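Local coordinates for MdcD (Pseudomonas aeruginosa, PDB 5VIP), which probably acts as the beta subunit of a biotin-independent malonate decarboxylase, a carboxy-lyase with a carboxyltransferase domain of the ClpP/crotonase clan, at residues B[57-61]-B[73-77]; B[110-114]-B[239-243]; B[116-120]-B[157-163]. One frame throughout, in Å; residues are numbered along the deposited sequence.

Contact 1 of 3, residues B[57-61]-B[73-77]; sequences DGVVV and LAAIE
Val60 and Ala75 face each other as a hydrogen-bonded pair of an antiparallel beta hairpin: Val60 N reaches Ala75 O at 2.8 Å, and Ala75 N returns a bond of 2.8 Å to Val60 O. Two residues nearer the open end of the hairpin, Glu77 N gives Gly58 O a nearly straight bond of 2.8 Å (174° at the hydrogen). Val59 pairs with Ile76 and Val61 with Ala74 without such bonds, and these four residues share one face of the sheet. Because Val59 holds CG1 opposite its backbone N (chi1 179°), its other branch, CG2, faces Ile76 CG1 at 4.1 Å, and the two side chains cross obliquely. Val59 CG1 instead lies 3.6 Å from Ala75 O. Helix 87-105 covers this face, setting Ile93 against both Val59 and Ile76, while Val61 also packs on an apolar side chain of another protein's chain. On the reverse face Val60 CB and Ala75 CB stand 4.4 Å apart under helix 18-25. Glu77 touches Gly58 O with its CB at 3.6 Å; a bend at chi2 (54°) then swings the carboxylate off the ladder, where OE1 accepts from Ala18 N and OE2 from Ala79 N. Asp57 OD2 takes Val59 N from above its carboxylate plane in an Asx turn, and forms a salt bridge with Lys92. The chemistry thus divides: the buried strands pair by main-chain bonds between apolar faces, while both acids sit at the hairpin's open end, where Lys92 and backbone N-H groups probably stabilise their negative charge.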
loop_
_atom_site.group_PDB
_atom_site.type_symbol
_atom_site.label_atom_id
_atom_site.label_comp_id
_atom_site.label_asym_id
_atom_site.label_seq_id
_atom_site.Cartn_x
_atom_site.Cartn_y
_atom_site.Cartn_z
ATOM N N ASP B 57 -20.733 -6.509 -5.011
ATOM C CA ASP B 57 -19.555 -6.246 -4.191
ATOM C C ASP B 57 -18.315 -6.051 -5.067
ATOM O O ASP B 57 -17.424 -5.276 -4.736
ATOM C CB ASP B 57 -19.342 -7.383 -3.207
ATOM C CG ASP B 57 -18.983 -8.677 -3.894
ATOM O OD1 ASP B 57 -19.870 -9.295 -4.531
ATOM O OD2 ASP B 57 -17.805 -9.074 -3.794
ATOM N N GLY B 58 -18.265 -6.758 -6.189
ATOM C CA GLY B 58 -17.264 -6.475 -7.201
ATOM C C GLY B 58 -15.961 -7.247 -7.118
ATOM O O GLY B 58 -15.057 -6.977 -7.896
ATOM N N VAL B 59 -15.847 -8.184 -6.177
ATOM C CA VAL B 59 -14.680 -9.076 -6.141
ATOM C C VAL B 59 -15.090 -10.545 -6.076
ATOM O O VAL B 59 -15.969 -10.919 -5.292
ATOM C CB VAL B 59 -13.757 -8.778 -4.942
ATOM C CG1 VAL B 59 -12.570 -9.756 -4.932
ATOM C CG2 VAL B 59 -13.231 -7.352 -5.023
ATOM N N VAL B 60 -14.451 -11.366 -6.910
ATOM C CA VAL B 60 -14.599 -12.806 -6.861
ATOM C C VAL B 60 -13.454 -13.411 -6.052
ATOM O O VAL B 60 -12.286 -13.198 -6.374
ATOM C CB VAL B 60 -14.607 -13.420 -8.273
ATOM C CG1 VAL B 60 -14.828 -14.938 -8.194
ATOM C CG2 VAL B 60 -15.681 -12.760 -9.134
ATOM N N VAL B 61 -13.772 -14.132 -4.988
ATOM C CA VAL B 61 -12.747 -14.901 -4.298
ATOM C C VAL B 61 -13.063 -16.364 -4.525
ATOM O O VAL B 61 -14.179 -16.823 -4.231
ATOM C CB VAL B 61 -12.679 -14.596 -2.795
ATOM C CG1 VAL B 61 -11.824 -15.643 -2.090
ATOM C CG2 VAL B 61 -12.119 -13.193 -2.577
ATOM N N LEU B 73 -7.786 -17.390 -5.475
ATOM C CA LEU B 73 -7.754 -16.427 -6.557
ATOM C C LEU B 73 -8.670 -15.290 -6.149
ATOM O O LEU B 73 -9.803 -15.536 -5.747
ATOM C CB LEU B 73 -8.218 -17.092 -7.867
ATOM C CG LEU B 73 -7.952 -16.448 -9.219
ATOM C CD1 LEU B 73 -8.035 -17.494 -10.333
ATOM C CD2 LEU B 73 -8.942 -15.323 -9.475
ATOM N N ALA B 74 -8.178 -14.052 -6.189
ATOM C CA ALA B 74 -9.059 -12.912 -6.019
ATOM C C ALA B 74 -9.060 -12.130 -7.317
ATOM O O ALA B 74 -7.999 -11.762 -7.819
ATOM C CB ALA B 74 -8.617 -12.027 -4.826
ATOM N N ALA B 75 -10.248 -11.887 -7.866
ATOM C CA ALA B 75 -10.387 -11.178 -9.130
ATOM C C ALA B 75 -11.351 -10.011 -8.964
ATOM O O ALA B 75 -12.485 -10.195 -8.528
ATOM C CB ALA B 75 -10.871 -12.105 -10.225
ATOM N N ILE B 76 -10.896 -8.814 -9.315
ATOM C CA ILE B 76 -11.741 -7.630 -9.200
ATOM C C ILE B 76 -12.481 -7.423 -10.510
ATOM O O ILE B 76 -11.900 -7.526 -11.593
ATOM C CB ILE B 76 -10.916 -6.382 -8.839
ATOM C CG1 ILE B 76 -10.121 -6.652 -7.557
ATOM C CG2 ILE B 76 -11.829 -5.163 -8.685
ATOM C CD1 ILE B 76 -9.123 -5.568 -7.195
ATOM N N GLU B 77 -13.778 -7.175 -10.408
ATOM C CA GLU B 77 -14.585 -6.922 -11.588
ATOM C C GLU B 77 -14.519 -5.439 -11.936
ATOM O O GLU B 77 -15.200 -4.612 -11.325
ATOM C CB GLU B 77 -16.034 -7.366 -11.362
ATOM C CG GLU B 77 -16.948 -7.135 -12.568
ATOM C CD GLU B 77 -16.409 -7.759 -13.853
ATOM O OE1 GLU B 77 -16.586 -8.987 -14.039
ATOM O OE2 GLU B 77 -15.807 -7.020 -14.673
#

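Contact 2 of 3, residues B[110-114]-B[239-243]; sequences TRALL and YFAKG
Where the end of helix 229-242 meets strand 111-115 of the central sheet, Phe240 points from the last helical turn onto the backbone and side chains of Arg111, Ala112 and Leu113. Arg111 covers one face of the ring: its CB stands 4.0 Å from the Phe240 ring centroid, 27° off the ring normal, a CH-pi contact. From there the arginine slants across the phenylalanine toward the helix. With CG set opposite the carbonyl carbon (chi1 -44°) and a bend at chi3, the chain passes CD by Phe240 CG and brings the guanidinium over the benzylic carbon, Arg111 CZ lying 3.6 Å from Phe240 CB. The guanidinium and ring planes are only 16° apart, yet it is the CB methylene that lies under the centre of the cation, so the contact there is of a flat charged group with an aliphatic carbon. The far end of the ring works by its edge. Ala112 O lies in the ring plane, 3.3 Å from Phe240 CZ, where the carbonyl dipole faces the electropositive rim of the aromatic. Leu113 CB adds an apolar touch near the same edge, 4.0 Å from Phe240 CZ. No hydrogen bond joins the two segments. The helix ends just beyond: Gly243, the first residue to leave helical angles, has positive phi, and its O accepts from Tyr172 OH. Around the contact, Val150 of strand 150-153 touches both Phe240 and Leu113, while strand 69-76 flanks strand 111-115 on its other edge. Ala112 and Leu114 turn to the opposite face of the sheet, where they pack on Leu143 and Ile140 of helix 126-143.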
loop_
_atom_site.group_PDB
_atom_site.type_symbol
_atom_site.label_atom_id
_atom_site.label_comp_id
_atom_site.label_asym_id
_atom_site.label_seq_id
_atom_site.Cartn_x
_atom_site.Cartn_y
_atom_site.Cartn_z
ATOM N N THR B 110 -0.347 -23.050 -0.037
ATOM C CA THR B 110 -1.368 -22.337 -0.799
ATOM C C THR B 110 -0.803 -21.120 -1.527
ATOM O O THR B 110 -0.072 -20.312 -0.955
ATOM C CB THR B 110 -2.521 -21.929 0.117
ATOM O OG1 THR B 110 -3.110 -23.127 0.638
ATOM C CG2 THR B 110 -3.585 -21.144 -0.656
ATOM N N ARG B 111 -1.144 -21.037 -2.808
ATOM C CA ARG B 111 -0.676 -20.003 -3.717
ATOM C C ARG B 111 -1.791 -18.990 -3.944
ATOM O O ARG B 111 -2.931 -19.380 -4.119
ATOM C CB ARG B 111 -0.255 -20.633 -5.054
ATOM C CG ARG B 111 0.580 -21.919 -4.942
ATOM C CD ARG B 111 0.496 -22.734 -6.214
ATOM N NE ARG B 111 1.762 -23.411 -6.563
ATOM C CZ ARG B 111 1.999 -23.979 -7.745
ATOM N NH1 ARG B 111 1.064 -23.959 -8.708
ATOM N NH2 ARG B 111 3.180 -24.557 -7.982
ATOM N N ALA B 112 -1.470 -17.697 -3.960
ATOM C CA ALA B 112 -2.477 -16.675 -4.206
ATOM C C ALA B 112 -2.253 -15.995 -5.554
ATOM O O ALA B 112 -1.130 -15.580 -5.887
ATOM C CB ALA B 112 -2.482 -15.622 -3.075
ATOM N N LEU B 113 -3.338 -15.878 -6.313
ATOM C CA LEU B 113 -3.334 -15.280 -7.637
ATOM C C LEU B 113 -4.294 -14.094 -7.646
ATOM O O LEU B 113 -5.485 -14.241 -7.308
ATOM C CB LEU B 113 -3.746 -16.310 -8.691
ATOM C CG LEU B 113 -3.934 -15.877 -10.144
ATOM C CD1 LEU B 113 -2.632 -15.309 -10.722
ATOM C CD2 LEU B 113 -4.401 -17.059 -10.960
ATOM N N LEU B 114 -3.770 -12.921 -8.003
ATOM C CA LEU B 114 -4.555 -11.682 -7.982
ATOM C C LEU B 114 -4.806 -11.179 -9.399
ATOM O O LEU B 114 -3.861 -10.880 -10.128
ATOM C CB LEU B 114 -3.835 -10.589 -7.173
ATOM C CG LEU B 114 -3.491 -10.928 -5.726
ATOM C CD1 LEU B 114 -2.711 -9.764 -5.077
ATOM C CD2 LEU B 114 -4.779 -11.208 -4.956
ATOM N N TYR B 239 5.170 -19.293 -13.364
ATOM C CA TYR B 239 5.680 -18.368 -12.361
ATOM C C TYR B 239 5.495 -18.899 -10.952
ATOM O O TYR B 239 6.385 -18.740 -10.131
ATOM C CB TYR B 239 5.041 -16.986 -12.514
ATOM C CG TYR B 239 5.807 -16.157 -13.517
ATOM C CD1 TYR B 239 7.045 -15.633 -13.194
ATOM C CD2 TYR B 239 5.324 -15.962 -14.807
ATOM C CE1 TYR B 239 7.772 -14.890 -14.105
ATOM C CE2 TYR B 239 6.046 -15.231 -15.731
ATOM C CZ TYR B 239 7.270 -14.696 -15.374
ATOM O OH TYR B 239 7.993 -13.956 -16.294
ATOM N N PHE B 240 4.368 -19.545 -10.665
ATOM C CA PHE B 240 4.230 -20.219 -9.376
ATOM C C PHE B 240 5.267 -21.322 -9.201
ATOM O O PHE B 240 5.814 -21.477 -8.118
ATOM C CB PHE B 240 2.829 -20.807 -9.194
ATOM C CG PHE B 240 1.802 -19.774 -8.790
ATOM C CD1 PHE B 240 1.968 -19.044 -7.626
ATOM C CD2 PHE B 240 0.689 -19.537 -9.574
ATOM C CE1 PHE B 240 1.034 -18.089 -7.236
ATOM C CE2 PHE B 240 -0.254 -18.578 -9.195
ATOM C CZ PHE B 240 -0.077 -17.853 -8.033
ATOM N N ALA B 241 5.529 -22.078 -10.260
ATOM C CA ALA B 241 6.488 -23.195 -10.193
ATOM C C ALA B 241 7.924 -22.692 -9.995
ATOM O O ALA B 241 8.783 -23.388 -9.458
ATOM C CB ALA B 241 6.393 -24.046 -11.447
ATOM N N LYS B 242 8.161 -21.471 -10.448
ATOM C CA LYS B 242 9.433 -20.775 -10.274
ATOM C C LYS B 242 9.741 -20.494 -8.801
ATOM O O LYS B 242 10.899 -20.537 -8.382
ATOM C CB LYS B 242 9.373 -19.478 -11.076
ATOM C CG LYS B 242 10.619 -18.693 -11.233
ATOM C CD LYS B 242 10.340 -17.685 -12.340
ATOM C CE LYS B 242 11.263 -16.498 -12.260
ATOM N NZ LYS B 242 12.615 -16.788 -12.775
ATOM N N GLY B 243 8.707 -20.213 -8.011
ATOM C CA GLY B 243 8.902 -19.968 -6.589
ATOM C C GLY B 243 9.297 -18.531 -6.317
ATOM O O GLY B 243 9.273 -17.682 -7.225
#

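Contact 3 of 3, residues B[116-120]-B[157-163]; sequences LETGG and VGCFGGM
Thr118 and Cys159 form a single bridge between the loop after strand 111-115 and the short strand 159-160, the two chains running in the same direction. Its backbone bonds flank the cysteine: Thr118 N donates to Gly158 O at 2.8 Å, and Phe160 N to Thr118 O at 2.9 Å. One further bond uses a side chain. Glu117 OE2 accepts Gly158 N at 2.8 Å on its syn side, 34° out of the carboxylate plane, while OE1 takes the backbone N of both Ala154 and Gly155; the buried carboxylate is thereby held by main-chain N-H groups through both oxygens. Apolar contacts fill the other side. Thr118 keeps OG1 opposite its backbone N (chi1 -176°), bonded to Gly83 O, which turns its methyl CG2 to within 3.6 Å of Met163 CB. Met163, a selenomethionine, bends twice and sets CE against Leu116 CD2 at 3.5 Å, tighter than usual, with the two side chains crossing at about a right angle. Cys159 SG touches Leu116 and Thr118 at once, 3.9 Å from Leu116 CB and 4.0 Å from Thr118 CG2. Gly119 and Gly120 pass alongside Phe160 and Gly161 just before helix 162-169 begins. Glycine-rich turns leading into a helix, beside the loop after a central strand, are consistent with the crotonase fold, whose relatives use peptide N-H groups of such turns as an oxyanion hole.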
loop_
_atom_site.group_PDB
_atom_site.type_symbol
_atom_site.label_atom_id
_atom_site.label_comp_id
_atom_site.label_asym_id
_atom_site.label_seq_id
_atom_site.Cartn_x
_atom_site.Cartn_y
_atom_site.Cartn_z
ATOM N N LEU B 116 -6.051 -8.075 -11.089
ATOM C CA LEU B 116 -6.235 -6.697 -10.638
ATOM C C LEU B 116 -6.775 -5.760 -11.714
ATOM O O LEU B 116 -6.013 -5.187 -12.495
ATOM C CB LEU B 116 -4.901 -6.161 -10.108
ATOM C CG LEU B 116 -4.340 -6.967 -8.933
ATOM C CD1 LEU B 116 -3.027 -6.384 -8.421
ATOM C CD2 LEU B 116 -5.358 -7.042 -7.808
ATOM N N GLU B 117 -8.095 -5.604 -11.749
ATOM C CA GLU B 117 -8.733 -4.629 -12.634
ATOM C C GLU B 117 -9.411 -3.619 -11.733
ATOM O O GLU B 117 -10.508 -3.865 -11.257
ATOM C CB GLU B 117 -9.752 -5.291 -13.562
ATOM C CG GLU B 117 -9.150 -6.351 -14.493
ATOM C CD GLU B 117 -8.093 -5.770 -15.430
ATOM O OE1 GLU B 117 -7.016 -6.401 -15.594
ATOM O OE2 GLU B 117 -8.349 -4.690 -16.013
ATOM N N THR B 118 -8.747 -2.504 -11.472
ATOM C CA THR B 118 -9.220 -1.600 -10.436
ATOM C C THR B 118 -8.654 -0.195 -10.620
ATOM O O THR B 118 -7.544 -0.005 -11.136
ATOM C CB THR B 118 -8.856 -2.149 -9.034
ATOM O OG1 THR B 118 -9.411 -1.309 -8.012
ATOM C CG2 THR B 118 -7.334 -2.256 -8.864
ATOM N N GLY B 119 -9.428 0.801 -10.203
ATOM C CA GLY B 119 -9.011 2.182 -10.363
ATOM C C GLY B 119 -8.863 2.981 -9.081
ATOM O O GLY B 119 -8.480 4.158 -9.117
ATOM N N GLY B 120 -9.158 2.360 -7.947
ATOM C CA GLY B 120 -8.988 3.028 -6.670
ATOM C C GLY B 120 -10.010 2.603 -5.636
ATOM O O GLY B 120 -10.439 1.459 -5.623
ATOM N N VAL B 157 -9.639 -2.300 -17.749
ATOM C CA VAL B 157 -9.513 -1.257 -16.742
ATOM C C VAL B 157 -8.039 -1.049 -16.372
ATOM O O VAL B 157 -7.572 0.084 -16.231
ATOM C CB VAL B 157 -10.338 -1.584 -15.477
ATOM C CG1 VAL B 157 -10.091 -0.561 -14.387
ATOM C CG2 VAL B 157 -11.825 -1.664 -15.811
ATOM N N GLY B 158 -7.291 -2.141 -16.258
ATOM C CA GLY B 158 -5.930 -2.045 -15.770
ATOM C C GLY B 158 -5.921 -1.796 -14.270
ATOM O O GLY B 158 -6.929 -2.003 -13.587
ATOM N N CYS B 159 -4.785 -1.352 -13.744
ATOM C CA CYS B 159 -4.611 -1.270 -12.299
ATOM C C CYS B 159 -4.012 0.064 -11.886
ATOM O O CYS B 159 -2.856 0.349 -12.208
ATOM C CB CYS B 159 -3.713 -2.416 -11.811
ATOM S SG CYS B 159 -3.492 -2.493 -10.024
ATOM N N PHE B 160 -4.794 0.855 -11.155
ATOM C CA PHE B 160 -4.388 2.179 -10.705
ATOM C C PHE B 160 -4.711 2.356 -9.237
ATOM O O PHE B 160 -5.563 1.654 -8.688
ATOM C CB PHE B 160 -5.082 3.284 -11.530
ATOM C CG PHE B 160 -4.569 3.397 -12.930
ATOM C CD1 PHE B 160 -5.131 2.650 -13.953
ATOM C CD2 PHE B 160 -3.497 4.222 -13.220
ATOM C CE1 PHE B 160 -4.638 2.745 -15.254
ATOM C CE2 PHE B 160 -2.998 4.320 -14.509
ATOM C CZ PHE B 160 -3.567 3.581 -15.528
ATOM N N GLY B 161 -4.034 3.300 -8.603
ATOM C CA GLY B 161 -4.329 3.645 -7.226
ATOM C C GLY B 161 -3.518 2.815 -6.251
ATOM O O GLY B 161 -2.449 2.283 -6.599
ATOM N N GLY B 162 -4.029 2.706 -5.029
ATOM C CA GLY B 162 -3.363 1.968 -3.975
ATOM C C GLY B 162 -3.091 0.522 -4.344
ATOM O O GLY B 162 -2.136 -0.085 -3.860
HETATM N N MSE B 163 -3.925 -0.047 -5.199
HETATM C CA MSE B 163 -3.700 -1.443 -5.592
HETATM C C MSE B 163 -2.525 -1.596 -6.566
HETATM O O MSE B 163 -2.030 -2.703 -6.767
HETATM C CB MSE B 163 -4.979 -2.035 -6.184
HETATM C CG MSE B 163 -6.038 -2.384 -5.117
HETATM SE SE MSE B 163 -5.373 -3.664 -3.757
HETATM C CE MSE B 163 -5.170 -5.213 -4.867
#

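Overall arrangement
All three contacts are largely buried, and all three lie on or beside the central sheet. Contacts 1 and 2 use neighbouring strands, 69-76 and 111-115, joined where Ala74 N lies 2.9 Å from Leu113 O, a probable hydrogen bond. Contact 3 begins where strand 111-115 ends and is linked to contact 1 through Ile76, which packs on Leu116 and Thr118. Contacts 2 and 3 lie about 21 Å apart, centre to centre, on opposite sides of the chain's centre. The chemistry of the three differs with their place: contact 1 is a regular strand ladder, contact 2 helix-on-sheet packing with a partly exposed arginine and no hydrogen bond, contact 3 a loop junction combining backbone bonds, a carboxylate and apolar packing.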